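Local coordinates for periplasmic sugar-binding domain protein (Pseudomonas fluorescens Pf-5, PDB 3H75) that probably binds a sugar in the periplasm, as a two-domain member of the bacterial solute-binding protein 2 family, at residues V7-G12 against L50-E55; L149-L154 against Q197-R202; P244-A249 against S256-G261. All coordinates share one frame; numbering follows the deposited sequence.

Contact 1: V7-G12 against L50-E55; sequences VFLNPG and LQQARE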
ATOM      1  N   VAL A   7      -4.573 -17.269  -8.346  1.00 10.05           N
ATOM      2  CA  VAL A   7      -4.236 -17.527  -6.955  1.00 10.63           C
ATOM      3  C   VAL A   7      -3.365 -16.353  -6.533  1.00 10.88           C
ATOM      4  O   VAL A   7      -2.387 -16.023  -7.210  1.00  9.99           O
ATOM      5  CB  VAL A   7      -3.437 -18.838  -6.766  1.00 10.84           C
ATOM      6  CG1 VAL A   7      -2.912 -18.919  -5.335  1.00 11.77           C
ATOM      7  CG2 VAL A   7      -4.327 -20.039  -7.055  1.00 13.00           C
ATOM      8  N   PHE A   8      -3.737 -15.697  -5.439  1.00  8.55           N
ATOM      9  CA  PHE A   8      -2.954 -14.573  -4.948  1.00  7.94           C
ATOM     10  C   PHE A   8      -2.339 -14.928  -3.612  1.00  7.73           C
ATOM     11  O   PHE A   8      -3.037 -15.377  -2.701  1.00  6.99           O
ATOM     12  CB  PHE A   8      -3.821 -13.312  -4.791  1.00  9.94           C
ATOM     13  CG  PHE A   8      -3.110 -12.164  -4.108  1.00  9.23           C
ATOM     14  CD1 PHE A   8      -1.874 -11.720  -4.568  1.00 10.72           C
ATOM     15  CD2 PHE A   8      -3.673 -11.531  -3.003  1.00  8.77           C
ATOM     16  CE1 PHE A   8      -1.209 -10.665  -3.942  1.00  8.90           C
ATOM     17  CE2 PHE A   8      -3.013 -10.471  -2.369  1.00  9.67           C
ATOM     18  CZ  PHE A   8      -1.783 -10.041  -2.839  1.00  8.48           C
ATOM     19  N   LEU A   9      -1.029 -14.738  -3.507  1.00  6.74           N
ATOM     20  CA  LEU A   9      -0.305 -15.006  -2.267  1.00  6.98           C
ATOM     21  C   LEU A   9      -0.218 -13.685  -1.498  1.00  8.22           C
ATOM     22  O   LEU A   9       0.627 -12.830  -1.787  1.00  8.39           O
ATOM     23  CB  LEU A   9       1.091 -15.558  -2.577  1.00  8.89           C
ATOM     24  CG  LEU A   9       1.077 -16.776  -3.513  1.00  9.05           C
ATOM     25  CD1 LEU A   9       2.501 -17.281  -3.715  1.00 11.82           C
ATOM     26  CD2 LEU A   9       0.193 -17.885  -2.927  1.00 10.10           C
ATOM     27  N   ASN A  10      -1.130 -13.530  -0.541  1.00  7.49           N
ATOM     28  CA  ASN A  10      -1.239 -12.343   0.304  1.00  7.30           C
ATOM     29  C   ASN A  10      -0.191 -12.448   1.424  1.00  5.73           C
ATOM     30  O   ASN A  10      -0.170 -13.425   2.168  1.00  6.54           O
ATOM     31  CB  ASN A  10      -2.658 -12.298   0.893  1.00  7.20           C
ATOM     32  CG  ASN A  10      -2.995 -10.964   1.507  1.00  5.89           C
ATOM     33  OD1 ASN A  10      -2.235 -10.438   2.312  1.00  8.14           O
ATOM     34  ND2 ASN A  10      -4.149 -10.407   1.133  1.00  6.53           N
ATOM     35  N   PRO A  11       0.688 -11.439   1.563  1.00  4.85           N
ATOM     36  CA  PRO A  11       1.718 -11.488   2.608  1.00  6.24           C
ATOM     37  C   PRO A  11       1.277 -11.179   4.037  1.00  7.43           C
ATOM     38  O   PRO A  11       1.983 -11.510   4.996  1.00  8.21           O
ATOM     39  CB  PRO A  11       2.757 -10.481   2.114  1.00  7.54           C
ATOM     40  CG  PRO A  11       1.906  -9.436   1.433  1.00  8.67           C
ATOM     41  CD  PRO A  11       0.844 -10.246   0.705  1.00  6.15           C
ATOM     42  N   GLY A  12       0.115 -10.553   4.188  1.00  8.00           N
ATOM     43  CA  GLY A  12      -0.315 -10.180   5.524  1.00  7.04           C
ATOM     44  C   GLY A  12      -1.028 -11.226   6.352  1.00  6.55           C
ATOM     45  O   GLY A  12      -1.101 -12.394   5.979  1.00  6.86           O
ATOM     46  N   LEU A  50       6.547 -18.675   0.024  1.00 11.28           N
ATOM     47  CA  LEU A  50       7.417 -19.497  -0.803  1.00 12.37           C
ATOM     48  C   LEU A  50       6.923 -20.937  -0.834  1.00 12.03           C
ATOM     49  O   LEU A  50       6.861 -21.554  -1.894  1.00 11.36           O
ATOM     50  CB  LEU A  50       8.849 -19.453  -0.269  1.00 12.62           C
ATOM     51  CG  LEU A  50       9.877 -20.329  -0.990  1.00 15.01           C
ATOM     52  CD1 LEU A  50      10.027 -19.884  -2.441  1.00 16.41           C
ATOM     53  CD2 LEU A  50      11.210 -20.216  -0.266  1.00 17.01           C
ATOM     54  N   GLN A  51       6.561 -21.471   0.329  1.00 11.69           N
ATOM     55  CA  GLN A  51       6.086 -22.845   0.401  1.00 13.69           C
ATOM     56  C   GLN A  51       4.765 -23.019  -0.338  1.00 13.23           C
ATOM     57  O   GLN A  51       4.540 -24.045  -0.972  1.00 12.93           O
ATOM     58  CB  GLN A  51       5.933 -23.276   1.859  1.00 15.82           C
ATOM     59  CG  GLN A  51       6.004 -24.783   2.070  1.00 19.26           C
ATOM     60  CD  GLN A  51       7.293 -25.381   1.537  1.00 20.85           C
ATOM     61  OE1 GLN A  51       8.374 -24.830   1.741  1.00 22.93           O
ATOM     62  NE2 GLN A  51       7.185 -26.520   0.860  1.00 20.51           N
ATOM     63  N   GLN A  52       3.893 -22.016  -0.253  1.00 11.27           N
ATOM     64  CA  GLN A  52       2.607 -22.069  -0.938  1.00 10.17           C
ATOM     65  C   GLN A  52       2.822 -22.125  -2.446  1.00 10.30           C
ATOM     66  O   GLN A  52       2.144 -22.874  -3.142  1.00 11.27           O
ATOM     67  CB  GLN A  52       1.752 -20.851  -0.570  1.00 10.07           C
ATOM     68  CG  GLN A  52       1.239 -20.910   0.866  1.00  7.60           C
ATOM     69  CD  GLN A  52       0.750 -19.568   1.368  1.00  8.58           C
ATOM     70  OE1 GLN A  52       1.007 -18.534   0.753  1.00 10.04           O
ATOM     71  NE2 GLN A  52       0.053 -19.575   2.496  1.00  8.63           N
ATOM     72  N   ALA A  53       3.773 -21.342  -2.944  1.00  9.43           N
ATOM     73  CA  ALA A  53       4.074 -21.337  -4.373  1.00 11.03           C
ATOM     74  C   ALA A  53       4.747 -22.654  -4.768  1.00 12.24           C
ATOM     75  O   ALA A  53       4.372 -23.279  -5.756  1.00 12.64           O
ATOM     76  CB  ALA A  53       4.986 -20.158  -4.712  1.00 10.57           C
ATOM     77  N   ARG A  54       5.739 -23.071  -3.988  1.00 14.24           N
ATOM     78  CA  ARG A  54       6.457 -24.309  -4.271  1.00 16.94           C
ATOM     79  C   ARG A  54       5.492 -25.477  -4.438  1.00 16.92           C
ATOM     80  O   ARG A  54       5.584 -26.238  -5.403  1.00 17.09           O
ATOM     81  CB  ARG A  54       7.454 -24.618  -3.147  1.00 18.90           C
ATOM     82  CG  ARG A  54       8.314 -25.851  -3.409  1.00 24.63           C
ATOM     83  CD  ARG A  54       9.397 -26.037  -2.350  1.00 27.67           C
ATOM     84  NE  ARG A  54      10.235 -24.849  -2.206  1.00 31.69           N
ATOM     85  CZ  ARG A  54      11.390 -24.819  -1.546  1.00 34.81           C
ATOM     86  NH1 ARG A  54      11.857 -25.917  -0.965  1.00 35.82           N
ATOM     87  NH2 ARG A  54      12.078 -23.686  -1.463  1.00 34.73           N
ATOM     88  N   GLU A  55       4.554 -25.611  -3.505  1.00 16.99           N
ATOM     89  CA  GLU A  55       3.596 -26.702  -3.568  1.00 18.16           C
ATOM     90  C   GLU A  55       2.554 -26.532  -4.673  1.00 18.21           C
ATOM     91  O   GLU A  55       2.023 -27.518  -5.186  1.00 18.52           O
ATOM     92  CB  GLU A  55       2.944 -26.894  -2.194  1.00 19.01           C
ATOM     93  CG  GLU A  55       3.942 -27.433  -1.159  1.00 22.00           C
ATOM     94  CD  GLU A  55       3.355 -27.607   0.231  1.00 24.66           C
ATOM     95  OE1 GLU A  55       2.250 -28.171   0.352  1.00 25.12           O
ATOM     96  OE2 GLU A  55       4.014 -27.190   1.207  1.00 28.04           O
TER
HETATM   97  O   HOH W   1       1.226 -15.798   0.890  1.00  7.15           O

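Contact 2: L149-L154 against Q197-R202; sequences LAFSGL and QQLLKR. With SO4 (sulfate ion), chain C.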
ATOM      1  N   LEU A 149      10.320  12.608  13.852  1.00  8.35           N
ATOM      2  CA  LEU A 149      10.533  11.205  14.181  1.00  6.36           C
ATOM      3  C   LEU A 149       9.906  10.459  13.012  1.00  6.54           C
ATOM      4  O   LEU A 149       8.877  10.889  12.483  1.00  7.17           O
ATOM      5  CB  LEU A 149       9.814  10.801  15.476  1.00  8.70           C
ATOM      6  CG  LEU A 149      10.386  11.364  16.779  1.00  8.90           C
ATOM      7  CD1 LEU A 149       9.514  10.924  17.956  1.00 10.80           C
ATOM      8  CD2 LEU A 149      11.819  10.871  16.976  1.00 10.77           C
ATOM      9  N   ALA A 150      10.524   9.364  12.592  1.00  6.22           N
ATOM     10  CA  ALA A 150       9.977   8.581  11.490  1.00  7.26           C
ATOM     11  C   ALA A 150       9.848   7.112  11.865  1.00  8.45           C
ATOM     12  O   ALA A 150      10.756   6.523  12.447  1.00  8.83           O
ATOM     13  CB  ALA A 150      10.847   8.727  10.249  1.00  8.89           C
ATOM     14  N   PHE A 151       8.699   6.536  11.536  1.00  8.08           N
ATOM     15  CA  PHE A 151       8.431   5.130  11.809  1.00  8.60           C
ATOM     16  C   PHE A 151       8.232   4.448  10.469  1.00  9.65           C
ATOM     17  O   PHE A 151       7.260   4.725   9.763  1.00 10.05           O
ATOM     18  CB  PHE A 151       7.163   4.992  12.656  1.00 10.26           C
ATOM     19  CG  PHE A 151       7.327   5.482  14.060  1.00 10.65           C
ATOM     20  CD1 PHE A 151       7.696   4.607  15.076  1.00 13.69           C
ATOM     21  CD2 PHE A 151       7.161   6.829  14.364  1.00 11.73           C
ATOM     22  CE1 PHE A 151       7.904   5.062  16.369  1.00 12.02           C
ATOM     23  CE2 PHE A 151       7.368   7.298  15.662  1.00 11.81           C
ATOM     24  CZ  PHE A 151       7.741   6.409  16.666  1.00 12.61           C
ATOM     25  N   SER A 152       9.154   3.565  10.105  1.00  8.82           N
ATOM     26  CA  SER A 152       9.041   2.870   8.832  1.00  9.27           C
ATOM     27  C   SER A 152       8.513   1.461   9.076  1.00  9.78           C
ATOM     28  O   SER A 152       8.331   1.063  10.220  1.00 10.34           O
ATOM     29  CB  SER A 152      10.398   2.821   8.131  1.00 11.94           C
ATOM     30  OG  SER A 152      10.251   2.380   6.794  1.00 14.98           O
ATOM     31  N   GLY A 153       8.258   0.717   8.003  1.00 10.50           N
ATOM     32  CA  GLY A 153       7.730  -0.630   8.144  1.00 11.16           C
ATOM     33  C   GLY A 153       8.806  -1.686   8.272  1.00 13.75           C
ATOM     34  O   GLY A 153       9.760  -1.519   9.029  1.00 15.72           O
ATOM     35  N   LEU A 154       8.637  -2.792   7.552  1.00 12.06           N
ATOM     36  CA  LEU A 154       9.628  -3.858   7.562  1.00 13.56           C
ATOM     37  C   LEU A 154      10.760  -3.348   6.675  1.00 14.19           C
ATOM     38  O   LEU A 154      10.563  -3.111   5.486  1.00 14.49           O
ATOM     39  CB  LEU A 154       9.030  -5.149   6.992  1.00 13.87           C
ATOM     40  CG  LEU A 154       8.024  -5.893   7.879  1.00 15.37           C
ATOM     41  CD1 LEU A 154       7.273  -6.926   7.047  1.00 14.86           C
ATOM     42  CD2 LEU A 154       8.748  -6.567   9.039  1.00 16.57           C
ATOM     43  N   GLN A 197       6.818   5.729  22.906  1.00 17.61           N
ATOM     44  CA  GLN A 197       6.850   6.084  24.320  1.00 19.11           C
ATOM     45  C   GLN A 197       8.240   6.573  24.695  1.00 19.18           C
ATOM     46  O   GLN A 197       8.393   7.542  25.433  1.00 20.84           O
ATOM     47  CB  GLN A 197       6.506   4.880  25.195  1.00 20.10           C
ATOM     48  CG  GLN A 197       5.049   4.468  25.188  1.00 21.66           C
ATOM     49  CD  GLN A 197       4.787   3.325  26.150  1.00 22.13           C
ATOM     50  OE1 GLN A 197       5.361   2.245  26.017  1.00 22.91           O
ATOM     51  NE2 GLN A 197       3.922   3.562  27.131  1.00 22.62           N
ATOM     52  N   GLN A 198       9.251   5.887  24.177  1.00 20.42           N
ATOM     53  CA  GLN A 198      10.634   6.234  24.463  1.00 21.47           C
ATOM     54  C   GLN A 198      11.097   7.454  23.671  1.00 20.27           C
ATOM     55  O   GLN A 198      11.612   8.417  24.241  1.00 18.84           O
ATOM     56  CB  GLN A 198      11.541   5.046  24.146  1.00 23.80           C
ATOM     57  CG  GLN A 198      11.183   3.776  24.900  1.00 29.85           C
ATOM     58  CD  GLN A 198      12.023   2.589  24.470  1.00 34.29           C
ATOM     59  OE1 GLN A 198      13.251   2.613  24.573  1.00 38.00           O
ATOM     60  NE2 GLN A 198      11.365   1.542  23.985  1.00 36.61           N
ATOM     61  N   LEU A 199      10.898   7.409  22.358  1.00 18.26           N
ATOM     62  CA  LEU A 199      11.320   8.492  21.473  1.00 18.00           C
ATOM     63  C   LEU A 199      10.712   9.865  21.764  1.00 17.75           C
ATOM     64  O   LEU A 199      11.417  10.876  21.731  1.00 17.61           O
ATOM     65  CB  LEU A 199      11.042   8.101  20.015  1.00 16.88           C
ATOM     66  CG  LEU A 199      11.856   6.914  19.489  1.00 16.66           C
ATOM     67  CD1 LEU A 199      11.321   6.471  18.137  1.00 17.36           C
ATOM     68  CD2 LEU A 199      13.329   7.299  19.392  1.00 17.16           C
ATOM     69  N   LEU A 200       9.414   9.916  22.045  1.00 17.42           N
ATOM     70  CA  LEU A 200       8.767  11.194  22.318  1.00 18.48           C
ATOM     71  C   LEU A 200       9.216  11.801  23.637  1.00 19.24           C
ATOM     72  O   LEU A 200       9.103  13.008  23.840  1.00 19.58           O
ATOM     73  CB  LEU A 200       7.244  11.043  22.296  1.00 18.12           C
ATOM     74  CG  LEU A 200       6.648  10.888  20.894  1.00 17.84           C
ATOM     75  CD1 LEU A 200       5.164  10.574  21.001  1.00 17.26           C
ATOM     76  CD2 LEU A 200       6.878  12.171  20.096  1.00 16.29           C
ATOM     77  N   LYS A 201       9.723  10.959  24.530  1.00 20.58           N
ATOM     78  CA  LYS A 201      10.206  11.433  25.820  1.00 22.71           C
ATOM     79  C   LYS A 201      11.632  11.947  25.630  1.00 21.60           C
ATOM     80  O   LYS A 201      12.018  12.976  26.188  1.00 21.82           O
ATOM     81  CB  LYS A 201      10.189  10.292  26.841  1.00 25.60           C
ATOM     82  CG  LYS A 201      10.417  10.741  28.277  1.00 28.89           C
ATOM     83  CD  LYS A 201      10.348   9.565  29.238  1.00 30.67           C
ATOM     84  CE  LYS A 201      10.333  10.035  30.686  1.00 33.12           C
ATOM     85  NZ  LYS A 201      11.511  10.888  31.012  1.00 33.09           N
ATOM     86  N   ARG A 202      12.403  11.219  24.828  1.00 20.53           N
ATOM     87  CA  ARG A 202      13.788  11.570  24.534  1.00 19.27           C
ATOM     88  C   ARG A 202      13.903  12.823  23.667  1.00 19.00           C
ATOM     89  O   ARG A 202      14.832  13.615  23.831  1.00 18.03           O
ATOM     90  CB  ARG A 202      14.477  10.405  23.821  1.00 19.85           C
ATOM     91  CG  ARG A 202      15.853  10.733  23.255  1.00 21.80           C
ATOM     92  CD  ARG A 202      16.876  10.974  24.355  1.00 25.47           C
ATOM     93  NE  ARG A 202      18.188  11.318  23.813  1.00 27.56           N
ATOM     94  CZ  ARG A 202      18.508  12.510  23.318  1.00 28.50           C
ATOM     95  NH1 ARG A 202      17.612  13.486  23.298  1.00 27.32           N
ATOM     96  NH2 ARG A 202      19.727  12.727  22.841  1.00 29.31           N
TER
HETATM   97  S   SO4 C 401      19.457  16.585  21.859  1.00 26.95           S
HETATM   98  O1  SO4 C 401      19.150  17.667  20.900  1.00 20.45           O
HETATM   99  O2  SO4 C 401      18.190  15.943  22.266  1.00 21.10           O
HETATM  100  O3  SO4 C 401      20.346  15.591  21.225  1.00 20.32           O
HETATM  101  O4  SO4 C 401      20.131  17.160  23.040  1.00 21.44           O

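Contact 3: P244-A249 against S256-G261; sequences PEALQA and SVLEAG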
ATOM      1  N   PRO A 244     -10.477   1.945   9.449  1.00 11.46           N
ATOM      2  CA  PRO A 244     -11.583   2.735   9.992  1.00 12.06           C
ATOM      3  C   PRO A 244     -11.126   3.762  11.023  1.00 11.41           C
ATOM      4  O   PRO A 244     -11.548   4.919  10.978  1.00 11.54           O
ATOM      5  CB  PRO A 244     -12.499   1.675  10.593  1.00 12.51           C
ATOM      6  CG  PRO A 244     -12.291   0.510   9.676  1.00 12.90           C
ATOM      7  CD  PRO A 244     -10.789   0.505   9.488  1.00 11.46           C
ATOM      8  N   GLU A 245     -10.264   3.342  11.946  1.00 11.69           N
ATOM      9  CA  GLU A 245      -9.778   4.241  12.986  1.00 12.98           C
ATOM     10  C   GLU A 245      -8.950   5.392  12.418  1.00 12.34           C
ATOM     11  O   GLU A 245      -9.037   6.523  12.898  1.00 11.22           O
ATOM     12  CB  GLU A 245      -8.948   3.468  14.014  1.00 15.89           C
ATOM     13  CG  GLU A 245      -8.854   4.174  15.357  1.00 21.91           C
ATOM     14  CD  GLU A 245      -8.067   3.384  16.381  1.00 23.51           C
ATOM     15  OE1 GLU A 245      -8.164   2.141  16.371  1.00 25.76           O
ATOM     16  OE2 GLU A 245      -7.364   4.006  17.203  1.00 25.60           O
ATOM     17  N   ALA A 246      -8.138   5.109  11.403  1.00 10.61           N
ATOM     18  CA  ALA A 246      -7.313   6.148  10.791  1.00 10.06           C
ATOM     19  C   ALA A 246      -8.185   7.159  10.056  1.00 10.37           C
ATOM     20  O   ALA A 246      -7.932   8.364  10.106  1.00  9.92           O
ATOM     21  CB  ALA A 246      -6.310   5.522   9.826  1.00  9.00           C
ATOM     22  N   LEU A 247      -9.210   6.668   9.366  1.00  9.59           N
ATOM     23  CA  LEU A 247     -10.109   7.549   8.633  1.00  9.63           C
ATOM     24  C   LEU A 247     -10.824   8.472   9.614  1.00 10.58           C
ATOM     25  O   LEU A 247     -10.966   9.668   9.362  1.00  9.76           O
ATOM     26  CB  LEU A 247     -11.130   6.729   7.840  1.00 10.38           C
ATOM     27  CG  LEU A 247     -10.554   5.866   6.712  1.00  9.94           C
ATOM     28  CD1 LEU A 247     -11.618   4.898   6.235  1.00  9.29           C
ATOM     29  CD2 LEU A 247     -10.067   6.739   5.561  1.00  9.71           C
ATOM     30  N   GLN A 248     -11.266   7.917  10.736  1.00 11.30           N
ATOM     31  CA  GLN A 248     -11.954   8.724  11.734  1.00 11.51           C
ATOM     32  C   GLN A 248     -11.001   9.766  12.308  1.00 12.21           C
ATOM     33  O   GLN A 248     -11.391  10.909  12.535  1.00 12.60           O
ATOM     34  CB  GLN A 248     -12.487   7.846  12.867  1.00 12.65           C
ATOM     35  CG  GLN A 248     -13.325   8.612  13.893  1.00 15.04           C
ATOM     36  CD  GLN A 248     -14.594   9.194  13.294  1.00 16.38           C
ATOM     37  OE1 GLN A 248     -15.475   8.458  12.846  1.00 17.96           O
ATOM     38  NE2 GLN A 248     -14.693  10.520  13.279  1.00 19.77           N
ATOM     39  N   ALA A 249      -9.751   9.374  12.538  1.00 11.28           N
ATOM     40  CA  ALA A 249      -8.769  10.302  13.095  1.00 11.28           C
ATOM     41  C   ALA A 249      -8.491  11.446  12.127  1.00 11.19           C
ATOM     42  O   ALA A 249      -8.269  12.582  12.543  1.00  9.56           O
ATOM     43  CB  ALA A 249      -7.479   9.566  13.425  1.00 10.51           C
ATOM     44  N   SER A 256      -3.109  14.145  10.798  1.00  8.83           N
ATOM     45  CA  SER A 256      -3.021  15.246   9.840  1.00  9.15           C
ATOM     46  C   SER A 256      -2.967  14.906   8.365  1.00  9.45           C
ATOM     47  O   SER A 256      -3.487  15.655   7.537  1.00  9.85           O
ATOM     48  CB  SER A 256      -1.826  16.137  10.189  1.00 10.33           C
ATOM     49  OG  SER A 256      -2.026  16.763  11.445  1.00 12.53           O
ATOM     50  N   VAL A 257      -2.330  13.791   8.035  1.00  8.81           N
ATOM     51  CA  VAL A 257      -2.202  13.369   6.646  1.00  7.97           C
ATOM     52  C   VAL A 257      -2.419  11.866   6.546  1.00  7.13           C
ATOM     53  O   VAL A 257      -1.865  11.106   7.335  1.00  7.88           O
ATOM     54  CB  VAL A 257      -0.789  13.676   6.096  1.00  9.05           C
ATOM     55  CG1 VAL A 257      -0.718  13.298   4.621  1.00 10.94           C
ATOM     56  CG2 VAL A 257      -0.453  15.152   6.293  1.00 11.18           C
ATOM     57  N   LEU A 258      -3.227  11.440   5.578  1.00  6.55           N
ATOM     58  CA  LEU A 258      -3.471  10.015   5.384  1.00  6.97           C
ATOM     59  C   LEU A 258      -3.465   9.721   3.895  1.00  7.56           C
ATOM     60  O   LEU A 258      -4.386  10.114   3.172  1.00  8.13           O
ATOM     61  CB  LEU A 258      -4.812   9.595   6.004  1.00  8.18           C
ATOM     62  CG  LEU A 258      -5.161   8.100   5.938  1.00  6.83           C
ATOM     63  CD1 LEU A 258      -4.062   7.260   6.598  1.00  7.19           C
ATOM     64  CD2 LEU A 258      -6.499   7.871   6.632  1.00  8.42           C
ATOM     65  N   GLU A 259      -2.400   9.069   3.434  1.00  6.54           N
ATOM     66  CA  GLU A 259      -2.262   8.696   2.027  1.00  7.95           C
ATOM     67  C   GLU A 259      -2.982   7.371   1.836  1.00  7.85           C
ATOM     68  O   GLU A 259      -2.695   6.396   2.532  1.00  9.12           O
ATOM     69  CB  GLU A 259      -0.787   8.523   1.651  1.00  7.15           C
ATOM     70  CG  GLU A 259       0.021   9.812   1.570  1.00 11.23           C
ATOM     71  CD  GLU A 259      -0.319  10.638   0.346  1.00 15.39           C
ATOM     72  OE1 GLU A 259      -0.740  10.048  -0.670  1.00 17.16           O
ATOM     73  OE2 GLU A 259      -0.148  11.875   0.397  1.00 18.69           O
ATOM     74  N   ALA A 260      -3.913   7.322   0.891  1.00  9.11           N
ATOM     75  CA  ALA A 260      -4.657   6.090   0.668  1.00  8.33           C
ATOM     76  C   ALA A 260      -4.942   5.861  -0.800  1.00  8.80           C
ATOM     77  O   ALA A 260      -4.829   6.779  -1.611  1.00  8.09           O
ATOM     78  CB  ALA A 260      -5.968   6.123   1.449  1.00  9.80           C
ATOM     79  N   GLY A 261      -5.304   4.625  -1.128  1.00  8.53           N
ATOM     80  CA  GLY A 261      -5.626   4.288  -2.501  1.00  9.62           C
ATOM     81  C   GLY A 261      -5.002   3.009  -3.021  1.00  9.83           C
ATOM     82  O   GLY A 261      -5.573   2.356  -3.898  1.00  9.33           O
TER

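Contact 1: V7-G12 against L50-E55
Leu9 reaches from strand 5-10 to Gln52 and Ala53 on helix 46-58, one of the helices that cover the parallel sheet of a domain of the type I periplasmic binding protein fold. The layering of helix on strand rests here on one forked side chain whose two methyls meet different partners. CD1 of Leu9 lies 3.9 Å from CB of Ala53, an ordinary apolar contact. CD2 of Leu9 meets Gln52, 4.1 Å from its CB and 3.8 Å from its OE1. The side chains of Leu9 and Gln52 run antiparallel alongside one another rather than meeting end on. Gln52 sets out with CG anti to its own carbonyl carbon (chi1 -71°) and continues extended, which carries its amide past the leucine toward the C-terminal end of the strand. There NE2 gives a hydrogen bond to the backbone O of Tyr41 on the neighbouring strand. Leu40 and Leu66, on the strands flanking 5-10, also touch Leu9, and Ile78 of helix 74-82 touches Ala53. At the end of the strand, OD1 of Asn10 closes an Asx turn by accepting from N of Gly12. Between strand and helix a water lies within hydrogen-bonding distance of two oxygens, 3.0 Å from O of Asn10 and 2.7 Å from OE1 of Gln52.

Contact 2: L149-L154 against Q197-R202
Leu149 of strand 146-152 packs against Leu199 and Leu200 near the end of helix 189-202, and the contact is wholly apolar. The axes of the short segments 149-152 and 197-202 run nearly antiparallel, at 165° and 10.4 Å apart at their closest, as expected where a helix returns across an alpha/beta sheet. CD1 of Leu149 does most of the touching: it lies 3.6 Å from CD2 of Leu200 and 3.8 Å from CB of Leu199, the leucines crossing at a slant. Further along the strand, the aromatic contact is made by Phe151; its CZ comes within 3.9 Å of CD1 of Leu199, which meets the ring obliquely. Ala192, Gln195 and Ala196 of the same helix also touch this ring.

Apart from this packing, Arg202 of the helix segment binds a sulfate ion. Its NH1 donates almost straight to O2 of the sulfate (2.7 Å, 177°), with a weak second bond from NH2 to O3; Arg180 also binds this ion, which probably came from the crystallisation liquor. Four buried hydrocarbon side chains and no direct hydrogen bond between the segments are consistent with hydrophobic packing of strand on helix.

Contact 3: P244-A249 against S256-G261
Helix 244-252 and strand 257-260 are consecutive elements of a beta-alpha-beta unit that starts with strand 236-240, and their backbones come closest at Ala246 and Leu258, whose CA atoms are 7.7 Å apart. Segment 244-249 is regular helix, with bonds such as Gln248 N to Pro244 O (3.0 Å). The extended residues that follow the turn lie beside strand 236-240 through backbone bonds of Val257 to Phe237 and Gly239. The unit thus illustrates how a crossover helix is laid back over the sheet it connects.

Leu258 is the side chain that bridges the two layers. Its CG lies anti to the backbone N (chi1 -177°), and CD2 is the methyl that reaches the helix. The neighbours of CD2 of Leu258 include CB of Ala246 at 4.0 Å, O of Ala246 at 3.8 Å, and CD2 of Leu247 at 3.9 Å. This approach of the leucine methyl to the helix backbone itself is consistent with the small size of the alanine. Leu247 crosses Leu258 at about a right angle, and the two leucines meet CD2 to CD2.

Beyond these segments, Leu247 also packs on Ala303 and Leu306 of helix 300-309. At the exposed beginning of the helix, Glu245 forms a salt bridge with Arg189. All three touching residues are buried, and no hydrogen bond passes between the segments: the chemistry implies an apolar, non-directional contact, with the polar bonding of both segments lying outside it.

The three contacts repeat one principle, a helix seated on a parallel run of strands mostly through apolar side chains, in two separate sheets. Contact 1 belongs to the sheet containing strand 5-10, whereas contacts 2 and 3 both reach the mixed sheet, with their centres 19 Å apart. Contact 1 lies 32 Å from contact 2 and 29 Å from contact 3, centre to centre, and it and contact 3 are on opposite sides of the chain's centre. Contacts 1 and 2 nevertheless approach to about 7 Å at their nearest atoms without touching. The sulfate beside contact 2, probably a crystallisation ion, should not be taken as marking a sugar site; in this family the ligand cleft lies between the two domains.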